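Local coordinates for protein eukaryotic translation initiation factor 2A (Schizosaccharomyces pombe, PDB 3WJ9) that probably directs binding of methionyl-tRNAi to 40S ribosomal subunits in a codon-dependent manner, early in the translation of a small number of specific mRNAs, at residues A[94-97]-A[101-104]; A[8-13]-A[35-40]; A[133-138]-A[177-182]; A[191-196]-A[213-218]. All blocks are in the same frame, centred on the assembly; numbering follows the deposited sequence.

In the fold
The four contacts lie in series along one chain, in the order interaction 2, 1, 3, 4, and all belong to its beta-propeller part. Interaction 2 sets strand 6-11 against strand 37-42, and interaction 3 likewise joins two successive sheets. Interaction 1 bridges a single surface loop, between strands 87-92 and 106-110 of WD repeat 1, its centre about 27 Å from that of interaction 2. Interaction 4 packs a linking loop on strand 193-199. Interactions 3 and 4 touch in the sheet of strands 180-185 and 193-199, their centres about 25 Å apart. Interactions 2 and 4, about 40 Å apart between centres, lie on opposite sides of the chain's centre.

Interaction 1. Residues A[94-97]-A[101-104]; sequences PGKE and TPKQ
Lys103 and Glu97 both start with CG beside the backbone N, and this first torsion brings their CG atoms together. Bends further out, at chi3 of Lys103 (41°) and chi2 of Glu97 (-95°), set only the outer parts, such as Lys103 CE near the Glu97 carboxylate. The two chains pass at about a right angle. The contact is a single beta bridge, Lys96 with Pro102, inside the loop that joins strands 87-92 and 106-110 of WD repeat 1 in the propeller. One backbone hydrogen bond runs from Lys103 N to Gly95 O, 2.7 Å long and nearly straight at 171°. A second backbone bond, Glu97 N to Thr101 O, is modelled too short for its length to be trusted. Around this bridge the side chains pack by their carbons. Glu97 CB lies 3.7 Å from Thr101 CB, and Glu97 CG lies 3.8 Å from Lys103 CG. The charged ends do not touch; Glu97 OE1 is 4.6 Å from Lys103 NZ, so any attraction is probably modest. With an alanine at Glu97, the aliphatic chain of Lys103 would probably lose its cover on that side, and its ammonium a nearby opposite charge. The hydroxyl of Thr101 hydrogen-bonds to Asp99 OD1, within the same loop. Across the bridge, the side chains of Lys96 and Pro102 cross obliquely, and Lys96 also touches Arg123. Lys96 CD packs 3.7 Å from Pro102 CA, and the Lys96 NZ end lies near Pro102 CB.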
# COMPACT_ATOMS: atom_id res chain seq x y z
N PRO A 94 19.98 -6.02 7.75
CA PRO A 94 20.83 -7.16 7.36
C PRO A 94 22.17 -7.21 8.08
O PRO A 94 22.63 -6.20 8.62
CB PRO A 94 21.03 -6.96 5.85
CG PRO A 94 20.71 -5.52 5.61
CD PRO A 94 19.65 -5.17 6.60
N GLY A 95 22.79 -8.39 8.09
CA GLY A 95 24.07 -8.58 8.75
C GLY A 95 24.63 -9.98 8.56
O GLY A 95 24.08 -10.79 7.81
N LYS A 96 25.73 -10.27 9.26
CA LYS A 96 26.40 -11.57 9.15
C LYS A 96 26.55 -12.27 10.50
O LYS A 96 26.78 -11.62 11.52
CB LYS A 96 27.78 -11.39 8.50
CG LYS A 96 27.77 -10.61 7.20
CD LYS A 96 27.39 -11.49 6.02
CE LYS A 96 27.28 -10.70 4.73
NZ LYS A 96 26.00 -10.96 4.01
N GLU A 97 26.43 -13.60 10.47
CA GLU A 97 26.51 -14.47 11.64
C GLU A 97 27.92 -14.66 12.21
O GLU A 97 28.91 -14.36 11.54
CB GLU A 97 25.91 -15.84 11.32
CG GLU A 97 24.41 -15.81 11.04
CD GLU A 97 23.59 -16.14 12.27
OE1 GLU A 97 24.14 -16.08 13.39
OE2 GLU A 97 22.39 -16.45 12.12
N THR A 101 28.20 -16.14 8.33
CA THR A 101 26.98 -16.40 7.57
C THR A 101 26.05 -15.19 7.56
O THR A 101 25.82 -14.60 8.60
CB THR A 101 26.21 -17.61 8.14
OG1 THR A 101 27.11 -18.71 8.34
CG2 THR A 101 25.09 -18.03 7.21
N PRO A 102 25.52 -14.82 6.39
CA PRO A 102 24.51 -13.76 6.36
C PRO A 102 23.28 -14.12 7.19
O PRO A 102 22.78 -15.24 7.07
CB PRO A 102 24.15 -13.64 4.87
CG PRO A 102 24.65 -14.91 4.25
CD PRO A 102 25.86 -15.29 5.04
N LYS A 103 22.82 -13.20 8.03
CA LYS A 103 21.72 -13.49 8.95
C LYS A 103 20.37 -13.41 8.26
O LYS A 103 20.20 -12.70 7.27
CB LYS A 103 21.75 -12.53 10.14
CG LYS A 103 23.14 -12.26 10.69
CD LYS A 103 23.10 -11.80 12.14
CE LYS A 103 22.07 -12.57 12.95
NZ LYS A 103 22.00 -12.09 14.35
N GLN A 104 19.40 -14.14 8.80
CA GLN A 104 18.07 -14.18 8.22
C GLN A 104 17.30 -12.93 8.63
O GLN A 104 16.60 -12.91 9.65
CB GLN A 104 17.33 -15.45 8.64
CG GLN A 104 18.15 -16.72 8.46
CD GLN A 104 17.84 -17.46 7.17
OE1 GLN A 104 17.53 -16.84 6.15
NE2 GLN A 104 17.91 -18.78 7.21

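Interaction 2. Residues A[8-13]-A[35-40]; sequences AYRSSK and EPARNA
The guanidinium of Arg10 lies flat against a backbone peptide, the one joining Arg38 to Asn39. One face of the group is covered by Arg38 C and Asn39 N, with Arg38 O 2.9 Å above its plane and offset toward the rim. The angles to this oxygen are poor for hydrogen bonding, although it lies 3.2 Å from both Arg10 NH1 and Arg10 NH2. The bond across the contact is a weak one made at the edge of the group, from Arg10 NH1 to Ala37 O at 3.4 Å. Arg10 NH2 has a stronger partner in Gln403 OE1, which is likely to help set the rotation of the group. The chain reaches out extended, with CG opposite the backbone N (chi1 -177°). It bends at chi3, and chi4 of 89° turns the flat end against the peptide. Lower down, Arg10 CD packs 3.7 Å from Ala37 CB. Arg38 and Asn39 both face Ala52 on strand 48-53, a classic beta bulge, so Arg10 lies against the bulge. Strands 8-11 and 37-40 run roughly antiparallel, at 149°, with their axes 7.9 Å apart. They belong to neighbouring propeller sheets. Strand 6-11 sits between strands 15-19 and 401-406; this pairing of N-terminal strands with a late one is consistent with closure of the propeller ring. Strand 37-42 is an edge strand of the next sheet, beside strand 48-53.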
# COMPACT_ATOMS: atom_id res chain seq x y z
N ALA A 8 -5.39 4.26 14.57
CA ALA A 8 -4.22 4.09 15.43
C ALA A 8 -3.31 5.31 15.33
O ALA A 8 -3.37 6.06 14.36
CB ALA A 8 -3.45 2.84 15.04
N TYR A 9 -2.48 5.51 16.35
CA TYR A 9 -1.51 6.59 16.33
C TYR A 9 -0.22 6.16 17.00
O TYR A 9 -0.23 5.35 17.92
CB TYR A 9 -2.07 7.85 17.01
CG TYR A 9 -2.14 7.75 18.52
CD1 TYR A 9 -3.25 7.22 19.15
CD2 TYR A 9 -1.09 8.21 19.32
CE1 TYR A 9 -3.32 7.13 20.53
CE2 TYR A 9 -1.15 8.12 20.69
CZ TYR A 9 -2.27 7.58 21.29
OH TYR A 9 -2.33 7.49 22.67
N ARG A 10 0.89 6.71 16.53
CA ARG A 10 2.18 6.48 17.17
C ARG A 10 3.02 7.74 17.11
O ARG A 10 3.50 8.14 16.05
CB ARG A 10 2.92 5.32 16.51
CG ARG A 10 4.25 4.99 17.18
CD ARG A 10 4.97 3.87 16.46
NE ARG A 10 5.33 4.23 15.09
CZ ARG A 10 6.47 4.82 14.75
NH1 ARG A 10 7.37 5.11 15.68
NH2 ARG A 10 6.72 5.11 13.48
N SER A 11 3.18 8.39 18.26
CA SER A 11 4.03 9.57 18.35
C SER A 11 5.32 9.20 19.05
O SER A 11 5.45 8.11 19.60
CB SER A 11 3.31 10.70 19.08
OG SER A 11 3.01 10.33 20.42
N SER A 12 6.28 10.12 19.05
CA SER A 12 7.55 9.92 19.74
C SER A 12 7.34 9.70 21.23
O SER A 12 8.21 9.19 21.93
CB SER A 12 8.48 11.11 19.52
OG SER A 12 7.94 12.29 20.09
N LYS A 13 6.16 10.08 21.69
CA LYS A 13 5.84 10.08 23.11
C LYS A 13 4.96 8.90 23.51
O LYS A 13 5.12 8.36 24.60
CB LYS A 13 5.16 11.41 23.46
CG LYS A 13 3.93 11.32 24.33
CD LYS A 13 3.72 12.67 24.96
CE LYS A 13 2.46 12.77 25.78
NZ LYS A 13 2.16 14.21 25.94
N GLU A 35 9.60 -0.89 25.97
CA GLU A 35 10.34 -0.16 24.95
C GLU A 35 9.43 0.80 24.18
O GLU A 35 8.25 0.51 23.98
CB GLU A 35 11.01 -1.13 23.98
CG GLU A 35 11.83 -2.22 24.62
CD GLU A 35 13.25 -1.78 24.94
OE1 GLU A 35 14.14 -2.65 24.97
OE2 GLU A 35 13.47 -0.58 25.15
N PRO A 36 9.98 1.94 23.75
CA PRO A 36 9.23 2.84 22.87
C PRO A 36 8.97 2.19 21.52
O PRO A 36 9.84 1.49 21.00
CB PRO A 36 10.16 4.05 22.73
CG PRO A 36 11.53 3.50 22.99
CD PRO A 36 11.34 2.44 24.03
N ALA A 37 7.78 2.40 20.96
CA ALA A 37 7.44 1.82 19.67
C ALA A 37 8.17 2.56 18.55
O ALA A 37 8.43 3.76 18.64
CB ALA A 37 5.94 1.86 19.44
N ARG A 38 8.51 1.83 17.49
CA ARG A 38 9.25 2.40 16.36
C ARG A 38 8.50 2.21 15.05
O ARG A 38 8.86 2.80 14.03
CB ARG A 38 10.63 1.76 16.26
CG ARG A 38 10.60 0.26 16.04
CD ARG A 38 11.99 -0.28 15.75
NE ARG A 38 12.89 -0.15 16.88
CZ ARG A 38 14.20 -0.36 16.82
NH1 ARG A 38 14.77 -0.71 15.67
NH2 ARG A 38 14.95 -0.22 17.90
N ASN A 39 7.45 1.40 15.09
CA ASN A 39 6.65 1.10 13.91
C ASN A 39 5.31 0.51 14.31
O ASN A 39 5.15 0.04 15.43
CB ASN A 39 7.41 0.14 12.99
CG ASN A 39 6.83 0.10 11.59
OD1 ASN A 39 6.12 1.02 11.17
ND2 ASN A 39 7.14 -0.95 10.85
N ALA A 40 4.34 0.55 13.39
CA ALA A 40 3.01 0.01 13.66
C ALA A 40 2.21 -0.20 12.37
O ALA A 40 2.47 0.46 11.36
CB ALA A 40 2.24 0.93 14.60

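Interaction 3. Residues A[133-138]-A[177-182]; sequences TCDESL and QNHAVA
His179 reaches across to the turn at residues 133-138, and its CB already meets Thr133 CG2 at 3.9 Å. The next atom, His179 CG, lies opposite the carbonyl carbon (chi1 -37°), which carries the ring to the turn. It is 3.7 Å from Thr133 CG2. This methyl sits over one face of the ring in a CH-pi contact, 4.0 Å from the centroid. His179 ND1 has Leu138 CD1 beside it at 3.5 Å, while His179 CD2 approaches Thr133 CB. His179 CE1 comes within 3.7 Å of Ser137 OG. At the tip, His179 NE2 donates to Asp135 OD2, which meets the ring at its edge. The modelled length of this bond is too short to be relied on. Carboxylate and ring stand almost perpendicular, 85° apart. The contact joins two successive propeller sheets: a type I turn from Thr133 to Glu136, linking strands 131-132 and 138-143, meets the loop leading into strand 180-185. A leucine in place of His179 would probably leave Asp135 OD2 without this donor and the Thr133 methyl without an aromatic face beneath it. Asp135 OD1 is held within its own turn. Thr133 OG1 donates to it at 2.6 Å and Ser137 N at 3.0 Å, from opposite faces of the carboxylate plane. The Ser137 bond makes an Asx turn. Thr133 OG1 in turn accepts from Leu138 N at 3.2 Å. His179 and Leu138 both also touch Ile200.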
# COMPACT_ATOMS: atom_id res chain seq x y z
N THR A 133 -1.64 -14.05 -2.50
CA THR A 133 -2.93 -14.09 -3.16
C THR A 133 -3.98 -13.64 -2.14
O THR A 133 -3.69 -13.59 -0.95
CB THR A 133 -3.26 -15.50 -3.68
OG1 THR A 133 -3.23 -16.44 -2.60
CG2 THR A 133 -2.25 -15.92 -4.73
N CYS A 134 -5.17 -13.30 -2.61
CA CYS A 134 -6.21 -12.79 -1.71
C CYS A 134 -6.73 -13.87 -0.76
O CYS A 134 -7.14 -13.56 0.36
CB CYS A 134 -7.37 -12.20 -2.52
SG CYS A 134 -7.09 -10.50 -3.05
N ASP A 135 -6.72 -15.12 -1.20
CA ASP A 135 -7.13 -16.22 -0.34
C ASP A 135 -6.00 -16.65 0.59
O ASP A 135 -6.15 -17.58 1.38
CB ASP A 135 -7.61 -17.42 -1.17
CG ASP A 135 -6.61 -17.87 -2.22
OD1 ASP A 135 -5.39 -17.72 -2.00
OD2 ASP A 135 -7.05 -18.38 -3.26
N GLU A 136 -4.85 -15.97 0.47
CA GLU A 136 -3.70 -16.20 1.33
C GLU A 136 -3.20 -17.64 1.23
O GLU A 136 -2.71 -18.20 2.21
CB GLU A 136 -4.06 -15.86 2.78
CG GLU A 136 -2.90 -15.40 3.65
CD GLU A 136 -3.35 -15.15 5.08
OE1 GLU A 136 -3.87 -16.10 5.71
OE2 GLU A 136 -3.20 -14.02 5.57
N SER A 137 -3.32 -18.23 0.05
CA SER A 137 -2.89 -19.61 -0.15
C SER A 137 -1.51 -19.69 -0.80
O SER A 137 -0.81 -20.69 -0.66
CB SER A 137 -3.91 -20.38 -1.00
OG SER A 137 -4.11 -19.74 -2.25
N LEU A 138 -1.12 -18.62 -1.49
CA LEU A 138 0.14 -18.62 -2.22
C LEU A 138 1.00 -17.39 -1.89
O LEU A 138 0.48 -16.28 -1.77
CB LEU A 138 -0.11 -18.69 -3.73
CG LEU A 138 -0.97 -19.85 -4.23
CD1 LEU A 138 -1.21 -19.75 -5.73
CD2 LEU A 138 -0.34 -21.19 -3.87
N GLN A 177 -9.89 -13.23 -8.01
CA GLN A 177 -10.32 -14.51 -7.45
C GLN A 177 -9.40 -15.62 -7.94
O GLN A 177 -8.91 -16.42 -7.15
CB GLN A 177 -11.77 -14.82 -7.82
CG GLN A 177 -12.80 -14.09 -6.97
CD GLN A 177 -14.18 -14.71 -7.09
OE1 GLN A 177 -14.41 -15.58 -7.93
NE2 GLN A 177 -15.10 -14.26 -6.24
N ASN A 178 -9.17 -15.65 -9.24
CA ASN A 178 -8.20 -16.57 -9.82
C ASN A 178 -6.82 -15.94 -9.85
O ASN A 178 -6.65 -14.82 -10.33
CB ASN A 178 -8.62 -17.00 -11.23
CG ASN A 178 -9.68 -18.08 -11.21
OD1 ASN A 178 -9.39 -19.24 -10.92
ND2 ASN A 178 -10.92 -17.71 -11.51
N HIS A 179 -5.84 -16.67 -9.33
CA HIS A 179 -4.51 -16.12 -9.10
C HIS A 179 -3.72 -15.95 -10.39
O HIS A 179 -3.60 -16.88 -11.19
CB HIS A 179 -3.75 -17.02 -8.13
CG HIS A 179 -4.61 -17.59 -7.04
ND1 HIS A 179 -4.52 -18.91 -6.65
CD2 HIS A 179 -5.57 -17.03 -6.27
CE1 HIS A 179 -5.39 -19.14 -5.68
NE2 HIS A 179 -6.04 -18.01 -5.43
N ALA A 180 -3.18 -14.75 -10.60
CA ALA A 180 -2.37 -14.46 -11.78
C ALA A 180 -1.16 -13.61 -11.41
O ALA A 180 -1.11 -13.03 -10.32
CB ALA A 180 -3.21 -13.76 -12.83
N VAL A 181 -0.18 -13.55 -12.31
CA VAL A 181 1.05 -12.82 -12.04
C VAL A 181 1.36 -11.82 -13.16
O VAL A 181 0.94 -12.01 -14.30
CB VAL A 181 2.25 -13.79 -11.89
CG1 VAL A 181 3.40 -13.10 -11.16
CG2 VAL A 181 1.83 -15.04 -11.15
N ALA A 182 2.09 -10.76 -12.81
CA ALA A 182 2.61 -9.80 -13.78
C ALA A 182 4.08 -9.53 -13.47
O ALA A 182 4.43 -9.26 -12.32
CB ALA A 182 1.82 -8.51 -13.74

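Interaction 4. Residues A[191-196]-A[213-218]; sequences APASVR and FKADKV
Ala193 and Ala215 form the close, buried part of this contact. Their CB atoms point at each other and stand 3.6 Å apart, and Ala193 CB also lies 3.2 Å from Ala215 O. The small side chains let strand 193-196 and the loop at 213-218 approach closely, CB against CB and carbonyl O. On the outer side the packing is different. Pro192 and Phe213 lie side by side and point the same way, with Pro192 CG 3.4 Å from Phe213 CE1 and Pro192 CB 3.4 Å from Phe213 CD1. The Phe213 CB starts away from the strand, but CG takes the position opposite the carbonyl carbon (chi1 -45°), and the ring swings back beside the proline. This ring is exposed to solvent and touches a crystal neighbour, so its pose may partly reflect packing in the crystal. Further along the strand, Val195 and Val218 meet more loosely, with Val195 CG2 4.3 Å from Val218 CG2. Both valines also touch Phe184 and Val231, which bring in strands 180-185 and 228-233. The loop leaves strand 206-212, the edge of the sheet that holds strand 193-199, and leads on to strand 220-222. The contact therefore lies at a crossing from one propeller sheet toward the next. Side chains meet carbon on carbon, and the one polar atom met is Ala215 O. This is consistent with shape and carbon burial, rather than directed bonds, setting the contact.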
# COMPACT_ATOMS: atom_id res chain seq x y z
N ALA A 191 18.52 -5.27 -26.53
CA ALA A 191 17.16 -5.66 -26.17
C ALA A 191 16.48 -4.62 -25.30
O ALA A 191 17.10 -4.05 -24.40
CB ALA A 191 17.17 -7.01 -25.47
N PRO A 192 15.20 -4.36 -25.57
CA PRO A 192 14.43 -3.41 -24.76
C PRO A 192 13.85 -4.10 -23.53
O PRO A 192 13.99 -5.32 -23.39
CB PRO A 192 13.33 -2.95 -25.72
CG PRO A 192 13.41 -3.87 -26.93
CD PRO A 192 14.38 -4.96 -26.62
N ALA A 193 13.21 -3.34 -22.65
CA ALA A 193 12.57 -3.93 -21.49
C ALA A 193 11.30 -4.66 -21.91
O ALA A 193 10.78 -4.44 -23.00
CB ALA A 193 12.25 -2.87 -20.46
N SER A 194 10.80 -5.54 -21.04
CA SER A 194 9.62 -6.32 -21.36
C SER A 194 8.70 -6.53 -20.16
O SER A 194 9.15 -6.56 -19.02
CB SER A 194 10.02 -7.68 -21.95
OG SER A 194 8.87 -8.44 -22.28
N VAL A 195 7.41 -6.67 -20.44
CA VAL A 195 6.39 -6.93 -19.43
C VAL A 195 5.62 -8.19 -19.80
O VAL A 195 5.29 -8.41 -20.96
CB VAL A 195 5.42 -5.74 -19.27
CG1 VAL A 195 4.24 -6.10 -18.38
CG2 VAL A 195 6.15 -4.52 -18.73
N ARG A 196 5.32 -9.02 -18.80
CA ARG A 196 4.71 -10.33 -19.04
C ARG A 196 3.62 -10.67 -18.01
O ARG A 196 3.75 -10.36 -16.83
CB ARG A 196 5.79 -11.41 -19.03
CG ARG A 196 5.59 -12.45 -20.10
CD ARG A 196 6.20 -11.98 -21.39
NE ARG A 196 7.65 -11.96 -21.35
CZ ARG A 196 8.41 -13.03 -21.54
NH1 ARG A 196 7.83 -14.20 -21.81
NH2 ARG A 196 9.72 -12.94 -21.48
N PHE A 213 10.76 0.11 -24.58
CA PHE A 213 12.06 0.71 -24.88
C PHE A 213 12.38 1.88 -23.97
O PHE A 213 11.47 2.51 -23.42
CB PHE A 213 12.10 1.18 -26.33
CG PHE A 213 11.55 0.20 -27.29
CD1 PHE A 213 12.40 -0.60 -28.02
CD2 PHE A 213 10.18 0.05 -27.45
CE1 PHE A 213 11.90 -1.51 -28.90
CE2 PHE A 213 9.69 -0.87 -28.31
CZ PHE A 213 10.55 -1.65 -29.03
N LYS A 214 13.67 2.16 -23.83
CA LYS A 214 14.15 3.19 -22.93
C LYS A 214 13.54 2.99 -21.55
O LYS A 214 13.17 3.95 -20.88
CB LYS A 214 13.81 4.58 -23.47
CG LYS A 214 14.57 4.96 -24.72
CD LYS A 214 13.94 6.15 -25.42
CE LYS A 214 13.94 7.38 -24.52
NZ LYS A 214 13.31 8.54 -25.20
N ALA A 215 13.43 1.73 -21.14
CA ALA A 215 12.77 1.40 -19.88
C ALA A 215 13.70 0.64 -18.95
O ALA A 215 14.00 -0.53 -19.17
CB ALA A 215 11.50 0.61 -20.14
N ASP A 216 14.14 1.31 -17.90
CA ASP A 216 14.98 0.69 -16.88
C ASP A 216 14.12 0.24 -15.71
O ASP A 216 14.44 -0.71 -15.01
CB ASP A 216 16.06 1.66 -16.40
CG ASP A 216 16.64 2.49 -17.54
OD1 ASP A 216 16.90 1.92 -18.62
OD2 ASP A 216 16.84 3.70 -17.34
N LYS A 217 13.01 0.95 -15.52
CA LYS A 217 12.11 0.70 -14.40
C LYS A 217 10.68 0.43 -14.86
O LYS A 217 10.40 0.46 -16.06
CB LYS A 217 12.12 1.88 -13.43
CG LYS A 217 13.49 2.28 -12.93
CD LYS A 217 14.17 1.15 -12.19
CE LYS A 217 15.36 1.66 -11.39
NZ LYS A 217 16.31 2.43 -12.22
N VAL A 218 9.79 0.19 -13.91
CA VAL A 218 8.39 -0.07 -14.20
C VAL A 218 7.54 0.14 -12.95
O VAL A 218 8.07 0.25 -11.84
CB VAL A 218 8.18 -1.50 -14.75
CG1 VAL A 218 8.05 -2.49 -13.61
CG2 VAL A 218 6.97 -1.56 -15.66